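PDB 2CSU: 457aa long hypothetical protein from Pyrococcus horikoshii, which is of unknown function but combines a Rossmann-like domain of the CoA-binding family with two further domains of the succinyl-CoA ligase superfamily. Local coordinates for residues 2-7 with 88-93; 79-84 with 120-125; 322-327 with 365-370; 359-364 with 398-403. One frame throughout, in Å; residues are numbered along the deposited sequence.

Contact 1 of 4, residues 2-7 with 88-93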
loop_
_atom_site.group_PDB
_atom_site.type_symbol
_atom_site.label_atom_id
_atom_site.label_comp_id
_atom_site.label_asym_id
_atom_site.label_seq_id
_atom_site.Cartn_x
_atom_site.Cartn_y
_atom_site.Cartn_z
ATOM N N LEU A 2 -25.589 24.016 -5.845
ATOM C CA LEU A 2 -24.754 22.900 -5.418
ATOM C C LEU A 2 -23.584 23.370 -4.552
ATOM O O LEU A 2 -22.720 22.603 -4.148
ATOM C CB LEU A 2 -24.227 22.193 -6.668
ATOM C CG LEU A 2 -25.217 21.161 -7.214
ATOM C CD1 LEU A 2 -24.541 19.841 -7.591
ATOM C CD2 LEU A 2 -26.319 20.809 -6.216
ATOM N N ASP A 3 -23.556 24.693 -4.303
ATOM C CA ASP A 3 -22.507 25.240 -3.452
ATOM C C ASP A 3 -22.911 25.213 -1.980
ATOM O O ASP A 3 -22.099 25.000 -1.089
ATOM C CB ASP A 3 -22.234 26.678 -3.888
ATOM C CG ASP A 3 -21.049 27.220 -3.104
ATOM O OD1 ASP A 3 -20.015 26.549 -3.094
ATOM O OD2 ASP A 3 -21.167 28.291 -2.516
ATOM N N TYR A 4 -24.221 25.456 -1.783
ATOM C CA TYR A 4 -24.747 25.422 -0.425
ATOM C C TYR A 4 -24.552 24.046 0.218
ATOM O O TYR A 4 -24.827 23.836 1.391
ATOM C CB TYR A 4 -26.237 25.763 -0.481
ATOM C CG TYR A 4 -26.903 24.947 -1.531
ATOM C CD1 TYR A 4 -27.184 23.605 -1.291
ATOM C CD2 TYR A 4 -27.253 25.517 -2.755
ATOM C CE1 TYR A 4 -27.820 22.841 -2.259
ATOM C CE2 TYR A 4 -27.880 24.751 -3.728
ATOM C CZ TYR A 4 -28.158 23.419 -3.486
ATOM O OH TYR A 4 -28.786 22.652 -4.446
ATOM N N PHE A 5 -24.087 23.093 -0.611
ATOM C CA PHE A 5 -23.834 21.753 -0.097
ATOM C C PHE A 5 -22.508 21.687 0.665
ATOM O O PHE A 5 -22.383 21.035 1.693
ATOM C CB PHE A 5 -23.803 20.787 -1.280
ATOM C CG PHE A 5 -25.152 20.153 -1.453
ATOM C CD1 PHE A 5 -25.722 19.454 -0.395
ATOM C CD2 PHE A 5 -25.816 20.256 -2.664
ATOM C CE1 PHE A 5 -26.965 18.859 -0.555
ATOM C CE2 PHE A 5 -27.064 19.657 -2.815
ATOM C CZ PHE A 5 -27.643 18.957 -1.763
ATOM N N PHE A 6 -21.518 22.362 0.051
ATOM C CA PHE A 6 -20.160 22.298 0.586
ATOM C C PHE A 6 -19.769 23.580 1.326
ATOM O O PHE A 6 -18.764 23.643 2.022
ATOM C CB PHE A 6 -19.205 22.056 -0.584
ATOM C CG PHE A 6 -19.648 20.845 -1.351
ATOM C CD1 PHE A 6 -19.373 19.579 -0.851
ATOM C CD2 PHE A 6 -20.337 20.994 -2.543
ATOM C CE1 PHE A 6 -19.797 18.456 -1.547
ATOM C CE2 PHE A 6 -20.761 19.861 -3.234
ATOM C CZ PHE A 6 -20.495 18.590 -2.739
ATOM N N ASN A 7 -20.560 24.640 1.240
ATOM C CA ASN A 7 -20.277 25.875 1.958
ATOM C C ASN A 7 -21.591 26.430 2.517
ATOM O O ASN A 7 -21.981 27.565 2.232
ATOM C CB ASN A 7 -19.598 26.875 1.010
ATOM C CG ASN A 7 -18.123 26.535 0.773
ATOM O OD1 ASN A 7 -17.340 26.465 1.724
ATOM N ND2 ASN A 7 -17.741 26.317 -0.492
ATOM N N GLY A 88 -37.521 26.210 3.540
ATOM C CA GLY A 88 -36.756 26.908 2.509
ATOM C C GLY A 88 -35.334 26.358 2.374
ATOM O O GLY A 88 -34.402 27.042 1.964
ATOM N N VAL A 89 -35.174 25.085 2.774
ATOM C CA VAL A 89 -33.864 24.458 2.659
ATOM C C VAL A 89 -33.482 24.228 1.194
ATOM O O VAL A 89 -34.290 23.840 0.362
ATOM C CB VAL A 89 -33.906 23.127 3.408
ATOM C CG1 VAL A 89 -32.620 22.345 3.151
ATOM C CG2 VAL A 89 -34.052 23.378 4.899
ATOM N N LYS A 90 -32.207 24.525 0.881
ATOM C CA LYS A 90 -31.772 24.402 -0.506
ATOM C C LYS A 90 -31.367 22.968 -0.856
ATOM O O LYS A 90 -31.779 22.402 -1.861
ATOM C CB LYS A 90 -30.602 25.364 -0.733
ATOM C CG LYS A 90 -31.065 26.822 -0.832
ATOM C CD LYS A 90 -29.901 27.815 -0.767
ATOM C CE LYS A 90 -30.368 29.277 -0.822
ATOM N NZ LYS A 90 -30.197 29.899 0.490
ATOM N N GLY A 91 -30.503 22.391 -0.001
ATOM C CA GLY A 91 -30.020 21.041 -0.272
ATOM C C GLY A 91 -30.249 20.098 0.913
ATOM O O GLY A 91 -30.227 20.485 2.074
ATOM N N VAL A 92 -30.515 18.819 0.577
ATOM C CA VAL A 92 -30.735 17.824 1.623
ATOM C C VAL A 92 -29.900 16.558 1.388
ATOM O O VAL A 92 -29.881 15.986 0.306
ATOM C CB VAL A 92 -32.224 17.470 1.643
ATOM C CG1 VAL A 92 -32.492 16.410 2.711
ATOM C CG2 VAL A 92 -33.047 18.709 1.948
ATOM N N VAL A 93 -29.211 16.131 2.439
ATOM C CA VAL A 93 -28.460 14.899 2.398
ATOM C C VAL A 93 -29.286 13.933 3.233
ATOM O O VAL A 93 -29.524 14.175 4.429
ATOM C CB VAL A 93 -27.076 15.009 3.058
ATOM C CG1 VAL A 93 -26.462 13.608 3.135
ATOM C CG2 VAL A 93 -26.159 15.964 2.265
#
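Lys90 sets its CB over the middle of the Tyr4 ring, 3.7 Å from the centroid and only 8° off the ring normal, a CH-pi contact made by the root of the lysine. Further out, Lys90 CD comes to 4.0 Å from Tyr4 CD2 before the chain leads away. The opposite face of the phenol meets Leu2 CA, offset toward the rim. Gly91 takes both rings of the N-terminal segment: Tyr4 CE1 and Phe5 CZ each lie 3.5 Å from Gly91 CA. Phe5 CE1 then reaches Val93 CG2 at 4.1 Å. Tyr4 CG stands between its backbone N and carbonyl carbon (chi1 49°), an arrangement that goes with the ring lying against Lys90. In the second shell, Asp3 O accepts from both Phe6 N and Asn7 N and draws the backbone behind the two rings into a tight turn, while Asp3 OD1 is bonded by Tyr196 OH. Residues 91-93 run in the parallel sheet of the Rossmann-like domain, with strands 67-70 and 123-125 as neighbours. Phe5 touches Leu67 and Ile125 on those two strands and Ile132 on strand 131-134, while Val92 points away from this N-terminal segment.

Contact 2 of 4, residues 79-84 with 120-125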
loop_
_atom_site.group_PDB
_atom_site.type_symbol
_atom_site.label_atom_id
_atom_site.label_comp_id
_atom_site.label_asym_id
_atom_site.label_seq_id
_atom_site.Cartn_x
_atom_site.Cartn_y
_atom_site.Cartn_z
ATOM N N ASP A 79 -42.041 13.231 5.678
ATOM C CA ASP A 79 -42.504 14.412 6.388
ATOM C C ASP A 79 -41.362 15.358 6.767
ATOM O O ASP A 79 -41.549 16.571 6.819
ATOM C CB ASP A 79 -43.278 14.010 7.641
ATOM C CG ASP A 79 -43.864 15.206 8.359
ATOM O OD1 ASP A 79 -44.595 15.987 7.699
ATOM O OD2 ASP A 79 -43.593 15.366 9.571
ATOM N N THR A 80 -40.183 14.810 7.051
ATOM C CA THR A 80 -39.048 15.653 7.392
ATOM C C THR A 80 -38.626 16.407 6.138
ATOM O O THR A 80 -38.292 17.590 6.191
ATOM C CB THR A 80 -37.857 14.819 7.930
ATOM O OG1 THR A 80 -37.531 13.777 6.998
ATOM C CG2 THR A 80 -38.210 14.199 9.272
ATOM N N LEU A 81 -38.657 15.725 5.000
ATOM C CA LEU A 81 -38.293 16.364 3.744
ATOM C C LEU A 81 -39.239 17.519 3.447
ATOM O O LEU A 81 -38.800 18.593 3.052
ATOM C CB LEU A 81 -38.347 15.358 2.597
ATOM C CG LEU A 81 -37.975 15.918 1.224
ATOM C CD1 LEU A 81 -36.490 16.247 1.194
ATOM C CD2 LEU A 81 -38.289 14.887 0.147
ATOM N N ILE A 82 -40.539 17.298 3.636
ATOM C CA ILE A 82 -41.540 18.337 3.396
ATOM C C ILE A 82 -41.298 19.516 4.342
ATOM O O ILE A 82 -41.391 20.678 3.937
ATOM C CB ILE A 82 -42.983 17.780 3.584
ATOM C CG1 ILE A 82 -43.258 16.723 2.501
ATOM C CG2 ILE A 82 -44.031 18.920 3.496
ATOM C CD1 ILE A 82 -44.645 16.099 2.547
ATOM N N GLN A 83 -40.988 19.227 5.605
ATOM C CA GLN A 83 -40.710 20.307 6.539
ATOM C C GLN A 83 -39.534 21.136 5.992
ATOM O O GLN A 83 -39.606 22.362 5.932
ATOM C CB GLN A 83 -40.383 19.742 7.924
ATOM C CG GLN A 83 -41.632 19.381 8.765
ATOM C CD GLN A 83 -41.280 18.740 10.101
ATOM O OE1 GLN A 83 -40.451 19.259 10.852
ATOM N NE2 GLN A 83 -41.909 17.613 10.403
ATOM N N CYS A 84 -38.459 20.472 5.568
ATOM C CA CYS A 84 -37.325 21.202 5.023
ATOM C C CYS A 84 -37.831 22.079 3.879
ATOM O O CYS A 84 -37.417 23.232 3.726
ATOM C CB CYS A 84 -36.257 20.239 4.510
ATOM S SG CYS A 84 -35.378 19.335 5.801
ATOM N N TYR A 120 -40.327 21.933 -4.093
ATOM C CA TYR A 120 -39.833 22.988 -3.217
ATOM C C TYR A 120 -38.552 23.619 -3.725
ATOM O O TYR A 120 -38.021 24.542 -3.109
ATOM C CB TYR A 120 -39.623 22.434 -1.807
ATOM C CG TYR A 120 -40.916 22.220 -1.042
ATOM C CD1 TYR A 120 -41.582 23.292 -0.455
ATOM C CD2 TYR A 120 -41.471 20.947 -0.905
ATOM C CE1 TYR A 120 -42.760 23.109 0.255
ATOM C CE2 TYR A 120 -42.661 20.753 -0.192
ATOM C CZ TYR A 120 -43.293 21.839 0.387
ATOM O OH TYR A 120 -44.434 21.658 1.138
ATOM N N GLY A 121 -38.063 23.130 -4.860
ATOM C CA GLY A 121 -36.791 23.645 -5.383
ATOM C C GLY A 121 -35.578 23.141 -4.587
ATOM O O GLY A 121 -34.555 23.799 -4.457
HETATM N N MSE A 122 -35.724 21.942 -4.016
HETATM C CA MSE A 122 -34.621 21.388 -3.256
HETATM C C MSE A 122 -33.867 20.322 -4.058
HETATM O O MSE A 122 -34.390 19.679 -4.962
HETATM C CB MSE A 122 -35.195 20.792 -1.966
HETATM C CG MSE A 122 -36.296 21.667 -1.363
HETATM SE SE MSE A 122 -36.361 21.560 0.430
HETATM C CE MSE A 122 -36.470 19.769 0.565
ATOM N N ARG A 123 -32.573 20.185 -3.743
ATOM C CA ARG A 123 -31.800 19.084 -4.310
ATOM C C ARG A 123 -31.450 18.040 -3.245
ATOM O O ARG A 123 -31.156 18.355 -2.099
ATOM C CB ARG A 123 -30.521 19.664 -4.913
ATOM C CG ARG A 123 -30.811 20.601 -6.085
ATOM C CD ARG A 123 -31.934 20.065 -6.979
ATOM N NE ARG A 123 -31.600 18.727 -7.474
ATOM C CZ ARG A 123 -30.641 18.642 -8.412
ATOM N NH1 ARG A 123 -30.042 19.736 -8.848
ATOM N NH2 ARG A 123 -30.301 17.447 -8.903
ATOM N N ILE A 124 -31.522 16.756 -3.645
ATOM C CA ILE A 124 -31.279 15.699 -2.669
ATOM C C ILE A 124 -30.081 14.823 -3.030
ATOM O O ILE A 124 -29.939 14.330 -4.143
ATOM C CB ILE A 124 -32.534 14.833 -2.560
ATOM C CG1 ILE A 124 -33.568 15.517 -1.665
ATOM C CG2 ILE A 124 -32.179 13.482 -1.907
ATOM C CD1 ILE A 124 -34.902 14.765 -1.637
ATOM N N ILE A 125 -29.176 14.671 -2.048
ATOM C CA ILE A 125 -28.130 13.672 -2.213
ATOM C C ILE A 125 -28.441 12.402 -1.421
ATOM O O ILE A 125 -28.753 12.437 -0.237
ATOM C CB ILE A 125 -26.811 14.278 -1.728
ATOM C CG1 ILE A 125 -26.457 15.509 -2.565
ATOM C CG2 ILE A 125 -25.674 13.254 -1.894
ATOM C CD1 ILE A 125 -24.998 15.932 -2.387
#
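The Tyr120 ring has Ile82 O over one face, 4.2 Å from its CZ, and its phenol oxygen meets a methyl, Tyr120 OH to Ile82 CG2 at 3.6 Å; the two side chains cross at a slant. This is helix-on-sheet packing in a Rossmann-like domain, where helix 74-87 lies against the end of helix 104-120 and the strand that follows it. Gly121, with positive phi, is the C-prime residue of the Schellman motif that ends helix 104-120 and turns the chain toward strand 123-125. From that strand Ile124 points at the helix and meets Leu81 tip to tip, with Leu81 CD1 3.6 Å from Ile124 CD1. Leu81 also packs on Leu113 and Ile116 of helix 104-120. Met122, modelled as selenomethionine, runs past Leu81 in the opposite direction. Val92 of strand 91-94 touches both Met122 and Ile124. The bend at chi3 (-53°) brings Met122 CE against two helix residues, 3.6 Å from Leu81 CD1 and 4.0 Å from Cys84 CB, while Met122 SE lies 3.8 Å from Cys84 C.

Contact 3 of 4, residues 322-327 with 365-370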
loop_
_atom_site.group_PDB
_atom_site.type_symbol
_atom_site.label_atom_id
_atom_site.label_comp_id
_atom_site.label_asym_id
_atom_site.label_seq_id
_atom_site.Cartn_x
_atom_site.Cartn_y
_atom_site.Cartn_z
ATOM N N THR A 322 16.517 11.681 -23.266
ATOM C CA THR A 322 17.932 11.541 -23.600
ATOM C C THR A 322 18.545 12.849 -23.137
ATOM O O THR A 322 18.154 13.916 -23.608
ATOM C CB THR A 322 18.174 11.386 -25.119
ATOM O OG1 THR A 322 17.487 10.227 -25.606
ATOM C CG2 THR A 322 19.668 11.230 -25.397
ATOM N N LEU A 323 19.483 12.763 -22.200
ATOM C CA LEU A 323 20.125 13.948 -21.645
ATOM C C LEU A 323 21.175 14.566 -22.563
ATOM O O LEU A 323 21.647 13.918 -23.497
ATOM C CB LEU A 323 20.773 13.594 -20.303
ATOM C CG LEU A 323 19.888 12.848 -19.296
ATOM C CD1 LEU A 323 20.657 12.628 -18.008
ATOM C CD2 LEU A 323 18.608 13.641 -19.042
ATOM N N GLU A 324 21.529 15.823 -22.301
ATOM C CA GLU A 324 22.558 16.503 -23.089
ATOM C C GLU A 324 23.916 16.130 -22.507
ATOM O O GLU A 324 24.016 15.820 -21.317
ATOM C CB GLU A 324 22.369 18.024 -23.050
ATOM C CG GLU A 324 21.225 18.516 -23.925
ATOM C CD GLU A 324 21.319 19.993 -24.267
ATOM O OE1 GLU A 324 21.446 20.814 -23.334
ATOM O OE2 GLU A 324 21.255 20.333 -25.469
ATOM N N GLU A 325 24.958 16.141 -23.336
ATOM C CA GLU A 325 26.278 15.823 -22.804
ATOM C C GLU A 325 26.678 16.780 -21.678
ATOM O O GLU A 325 27.250 16.396 -20.666
ATOM C CB GLU A 325 27.288 15.915 -23.949
ATOM C CG GLU A 325 27.964 14.574 -24.239
ATOM C CD GLU A 325 28.862 14.206 -23.081
ATOM O OE1 GLU A 325 28.359 13.706 -22.085
ATOM O OE2 GLU A 325 30.069 14.425 -23.185
ATOM N N LYS A 326 26.392 18.075 -21.904
ATOM C CA LYS A 326 26.729 19.075 -20.896
ATOM C C LYS A 326 26.211 18.675 -19.513
ATOM O O LYS A 326 26.892 18.782 -18.501
ATOM C CB LYS A 326 26.108 20.406 -21.318
ATOM C CG LYS A 326 26.640 20.896 -22.666
ATOM C CD LYS A 326 25.665 21.846 -23.365
ATOM C CE LYS A 326 25.538 21.556 -24.865
ATOM N NZ LYS A 326 24.137 21.655 -25.267
ATOM N N THR A 327 24.938 18.238 -19.488
ATOM C CA THR A 327 24.344 17.826 -18.223
ATOM C C THR A 327 24.975 16.532 -17.703
ATOM O O THR A 327 25.338 16.411 -16.541
ATOM C CB THR A 327 22.845 17.624 -18.442
ATOM O OG1 THR A 327 22.269 18.854 -18.890
ATOM C CG2 THR A 327 22.173 17.215 -17.129
ATOM N N GLN A 365 16.771 21.267 -15.724
ATOM C CA GLN A 365 17.255 22.295 -16.642
ATOM C C GLN A 365 17.530 21.731 -18.031
ATOM O O GLN A 365 17.586 22.474 -19.019
ATOM C CB GLN A 365 18.520 22.956 -16.083
ATOM C CG GLN A 365 18.235 24.113 -15.136
ATOM C CD GLN A 365 19.482 24.619 -14.416
ATOM O OE1 GLN A 365 19.390 25.459 -13.521
ATOM N NE2 GLN A 365 20.653 24.104 -14.803
ATOM N N ASP A 366 17.705 20.417 -18.109
ATOM C CA ASP A 366 17.957 19.788 -19.394
ATOM C C ASP A 366 16.708 19.988 -20.239
ATOM O O ASP A 366 15.598 19.657 -19.822
ATOM C CB ASP A 366 18.255 18.299 -19.221
ATOM C CG ASP A 366 18.885 17.682 -20.456
ATOM O OD1 ASP A 366 18.159 17.440 -21.439
ATOM O OD2 ASP A 366 20.113 17.443 -20.445
ATOM N N PRO A 367 16.875 20.547 -21.442
ATOM C CA PRO A 367 15.761 20.805 -22.358
ATOM C C PRO A 367 15.008 19.568 -22.836
ATOM O O PRO A 367 13.933 19.693 -23.416
ATOM C CB PRO A 367 16.436 21.543 -23.511
ATOM C CG PRO A 367 17.808 20.904 -23.538
ATOM C CD PRO A 367 18.163 20.895 -22.069
ATOM N N ASN A 368 15.555 18.381 -22.603
ATOM C CA ASN A 368 14.888 17.160 -23.051
ATOM C C ASN A 368 14.077 16.463 -21.972
ATOM O O ASN A 368 13.458 15.432 -22.226
ATOM C CB ASN A 368 15.904 16.174 -23.633
ATOM C CG ASN A 368 16.504 16.660 -24.936
ATOM O OD1 ASN A 368 15.799 17.155 -25.810
ATOM N ND2 ASN A 368 17.817 16.512 -25.075
ATOM N N VAL A 369 14.093 17.018 -20.766
ATOM C CA VAL A 369 13.346 16.443 -19.655
ATOM C C VAL A 369 12.005 17.158 -19.530
ATOM O O VAL A 369 11.953 18.386 -19.422
ATOM C CB VAL A 369 14.126 16.580 -18.326
ATOM C CG1 VAL A 369 13.301 16.021 -17.171
ATOM C CG2 VAL A 369 15.456 15.832 -18.428
ATOM N N ASP A 370 10.921 16.390 -19.561
ATOM C CA ASP A 370 9.581 16.953 -19.441
ATOM C C ASP A 370 9.033 16.721 -18.037
ATOM O O ASP A 370 8.162 17.452 -17.566
ATOM C CB ASP A 370 8.654 16.302 -20.463
ATOM C CG ASP A 370 9.070 16.600 -21.886
ATOM O OD1 ASP A 370 8.851 15.741 -22.768
ATOM O OD2 ASP A 370 9.616 17.705 -22.107
#
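Asp366 forms an Asx turn at the end of helix 353-365 and, with the same carboxylate, grips the start of helix 325-334. Its OD1 accepts from Asn368 N at 3.0 Å, on the anti side, within a type I turn that runs from Asp366 to Val369. The other oxygen works across the contact. Glu324, the N-cap residue, gives its backbone N to Asp366 OD2 at 2.8 Å; the bond is nearly straight (168°) and uses the syn lone pair. Thr327, in the first turn of the helix, donates from OG1 to the same OD2 at 3.0 Å, arriving on the anti side and 22° out of the carboxylate plane. Asp366 has CG anti to its backbone N (chi1 -164°), which directs the carboxylate toward the helix start. Two residues before the N-cap, Thr322 O takes a weak bond from Asn368 ND2 (3.0 Å). Glu324 crosses Pro367 at about a right angle, its OE1 3.5 Å from Pro367 CD. Leu323 CD2 meets Val369 CG2 at 3.9 Å, and Leu323 also touches Leu363 of helix 353-365. Glu324 OE1 and Asp366 OD2 stay 4.6 Å apart, and Lys326 NZ makes a salt bridge with Glu324 OE2, weak as a hydrogen bond, that may soften their repulsion. With three donors on a buried carboxylate and a helix N-terminus beside it, Asp366 is probably held in its charged form.

Contact 4 of 4, residues 359-364 with 398-403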
loop_
_atom_site.group_PDB
_atom_site.type_symbol
_atom_site.label_atom_id
_atom_site.label_comp_id
_atom_site.label_asym_id
_atom_site.label_seq_id
_atom_site.Cartn_x
_atom_site.Cartn_y
_atom_site.Cartn_z
ATOM N N THR A 359 21.611 17.282 -8.771
ATOM C CA THR A 359 21.101 16.424 -9.838
ATOM C C THR A 359 19.696 16.829 -10.315
ATOM O O THR A 359 19.421 16.840 -11.517
ATOM C CB THR A 359 21.071 14.948 -9.388
ATOM O OG1 THR A 359 22.399 14.527 -9.042
ATOM C CG2 THR A 359 20.550 14.069 -10.507
ATOM N N ALA A 360 18.817 17.166 -9.377
ATOM C CA ALA A 360 17.450 17.560 -9.717
ATOM C C ALA A 360 17.459 18.845 -10.543
ATOM O O ALA A 360 16.740 18.958 -11.544
ATOM C CB ALA A 360 16.626 17.748 -8.443
ATOM N N LYS A 361 18.281 19.801 -10.115
ATOM C CA LYS A 361 18.432 21.083 -10.797
ATOM C C LYS A 361 18.904 20.822 -12.224
ATOM O O LYS A 361 18.307 21.302 -13.195
ATOM C CB LYS A 361 19.456 21.945 -10.042
ATOM C CG LYS A 361 19.733 23.319 -10.649
ATOM C CD LYS A 361 20.485 24.224 -9.654
ATOM C CE LYS A 361 21.398 25.223 -10.367
ATOM N NZ LYS A 361 22.157 26.102 -9.420
ATOM N N LEU A 362 19.972 20.044 -12.340
ATOM C CA LEU A 362 20.537 19.693 -13.632
ATOM C C LEU A 362 19.537 18.984 -14.536
ATOM O O LEU A 362 19.457 19.284 -15.728
ATOM C CB LEU A 362 21.770 18.800 -13.444
ATOM C CG LEU A 362 23.088 19.494 -13.102
ATOM C CD1 LEU A 362 24.093 18.492 -12.560
ATOM C CD2 LEU A 362 23.613 20.176 -14.359
ATOM N N LEU A 363 18.789 18.027 -13.985
ATOM C CA LEU A 363 17.803 17.305 -14.787
ATOM C C LEU A 363 16.642 18.208 -15.200
ATOM O O LEU A 363 16.190 18.149 -16.343
ATOM C CB LEU A 363 17.271 16.083 -14.032
ATOM C CG LEU A 363 18.238 14.910 -13.892
ATOM C CD1 LEU A 363 17.646 13.858 -12.962
ATOM C CD2 LEU A 363 18.524 14.332 -15.266
ATOM N N LEU A 364 16.167 19.038 -14.275
ATOM C CA LEU A 364 15.063 19.953 -14.573
ATOM C C LEU A 364 15.468 21.051 -15.565
ATOM O O LEU A 364 14.616 21.695 -16.170
ATOM C CB LEU A 364 14.542 20.602 -13.284
ATOM C CG LEU A 364 13.758 19.740 -12.285
ATOM C CD1 LEU A 364 13.562 20.508 -11.000
ATOM C CD2 LEU A 364 12.412 19.338 -12.869
ATOM N N LYS A 398 12.306 24.689 -6.303
ATOM C CA LYS A 398 12.074 26.089 -5.959
ATOM C C LYS A 398 13.045 27.041 -6.674
ATOM O O LYS A 398 12.835 28.244 -6.754
ATOM C CB LYS A 398 12.229 26.240 -4.445
ATOM C CG LYS A 398 11.688 27.576 -3.939
ATOM C CD LYS A 398 12.304 27.986 -2.597
ATOM C CE LYS A 398 11.458 29.026 -1.850
ATOM N NZ LYS A 398 11.405 28.682 -0.433
ATOM N N GLU A 399 14.166 26.474 -7.164
ATOM C CA GLU A 399 15.174 27.349 -7.749
ATOM C C GLU A 399 14.958 27.532 -9.255
ATOM O O GLU A 399 14.732 28.631 -9.747
ATOM C CB GLU A 399 16.552 26.741 -7.478
ATOM C CG GLU A 399 17.526 27.757 -6.879
ATOM C CD GLU A 399 18.945 27.340 -7.191
ATOM O OE1 GLU A 399 19.249 27.126 -8.354
ATOM O OE2 GLU A 399 19.742 27.239 -6.261
ATOM N N VAL A 400 15.069 26.410 -9.997
ATOM C CA VAL A 400 14.864 26.485 -11.442
ATOM C C VAL A 400 13.540 27.168 -11.771
ATOM O O VAL A 400 13.415 27.942 -12.713
ATOM C CB VAL A 400 14.861 25.067 -12.015
ATOM C CG1 VAL A 400 14.695 25.125 -13.532
ATOM C CG2 VAL A 400 16.180 24.392 -11.693
ATOM N N ASN A 401 12.515 26.804 -10.983
ATOM C CA ASN A 401 11.221 27.456 -11.120
ATOM C C ASN A 401 10.690 27.445 -12.547
ATOM O O ASN A 401 10.181 28.432 -13.067
ATOM C CB ASN A 401 11.346 28.885 -10.610
ATOM C CG ASN A 401 10.667 28.987 -9.270
ATOM O OD1 ASN A 401 9.574 28.473 -9.059
ATOM N ND2 ASN A 401 11.383 29.611 -8.320
ATOM N N ASN A 402 10.861 26.292 -13.210
ATOM C CA ASN A 402 10.105 26.092 -14.427
ATOM C C ASN A 402 8.759 25.459 -14.093
ATOM O O ASN A 402 8.310 25.452 -12.954
ATOM C CB ASN A 402 10.895 25.198 -15.384
ATOM C CG ASN A 402 11.246 23.899 -14.710
ATOM O OD1 ASN A 402 10.541 23.413 -13.833
ATOM N ND2 ASN A 402 12.349 23.297 -15.186
ATOM N N GLU A 403 8.020 24.917 -15.064
ATOM C CA GLU A 403 6.790 24.248 -14.663
ATOM C C GLU A 403 6.671 22.873 -15.292
ATOM O O GLU A 403 5.634 22.482 -15.814
ATOM C CB GLU A 403 5.610 25.124 -15.084
ATOM C CG GLU A 403 5.324 26.239 -14.075
ATOM C CD GLU A 403 4.082 25.885 -13.285
ATOM O OE1 GLU A 403 3.049 25.620 -13.900
ATOM O OE2 GLU A 403 4.154 25.894 -12.054
#
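Leu364, Lys361 and Val400 bring nearly equal areas to this meeting of two helices. Val400 touches both of the others, more loosely Leu364: its CG2 lies 3.9 Å from Lys361 CG and 4.4 Å from Leu364 CB. Lys361 starts with CG anti to its backbone N (chi1 179°) and stays extended beyond it, so the stem passes Val400 and the ammonium arrives at Glu399. There Lys361 NZ and Glu399 OE1 form a salt bridge of 3.3 Å, weak as a hydrogen bond, and Lys361 CD is almost as near to that oxygen, at 3.4 Å. Tyr357 OH completes the polar end, hydrogen-bonded to Lys361 NZ and to Glu399 OE2. The helices, 353-365 and 388-400, belong to the alpha/beta fold of the Ligase-CoA domain, and the second is the crossover helix of a beta-alpha-beta unit between the parallel strands 371-377 and 406-411. Leu364 packs on Leu372 of the first of these strands. Past the end of helix 388-400, Asn401 turns the chain with positive phi, and Asn402 points back toward the last turn of helix 353-365. Asn402 ND2 lies 2.9 Å from Leu364 O; that carbonyl accepts from Lys404 NZ, and Asn402 OD1 accepts from Lys404 N.

Contacts 1 and 2 are buried and belong to one parallel sheet: strands 91-94 and 123-125 are neighbours, joined where Val92 and Ile125 pair through their backbones, and the centres lie 10 Å apart. Both rest on apolar packing, contact 1 with aromatic rings against a strand and contact 2 mainly with aliphatic and selenomethionine tips, plus one tyrosine. Contacts 3 and 4 lie on the opposite side of the chain's centre, in the Ligase-CoA domain; contact 4 uses the last turns of helix 353-365 and contact 3 the loop that follows it. Contact 3, partly buried, relies on a carboxylate with directed hydrogen bonds. Contact 4, at the surface, mixes methyl packing with a salt bridge. About 25 Å separates the nearest atoms of contacts 1 and 4.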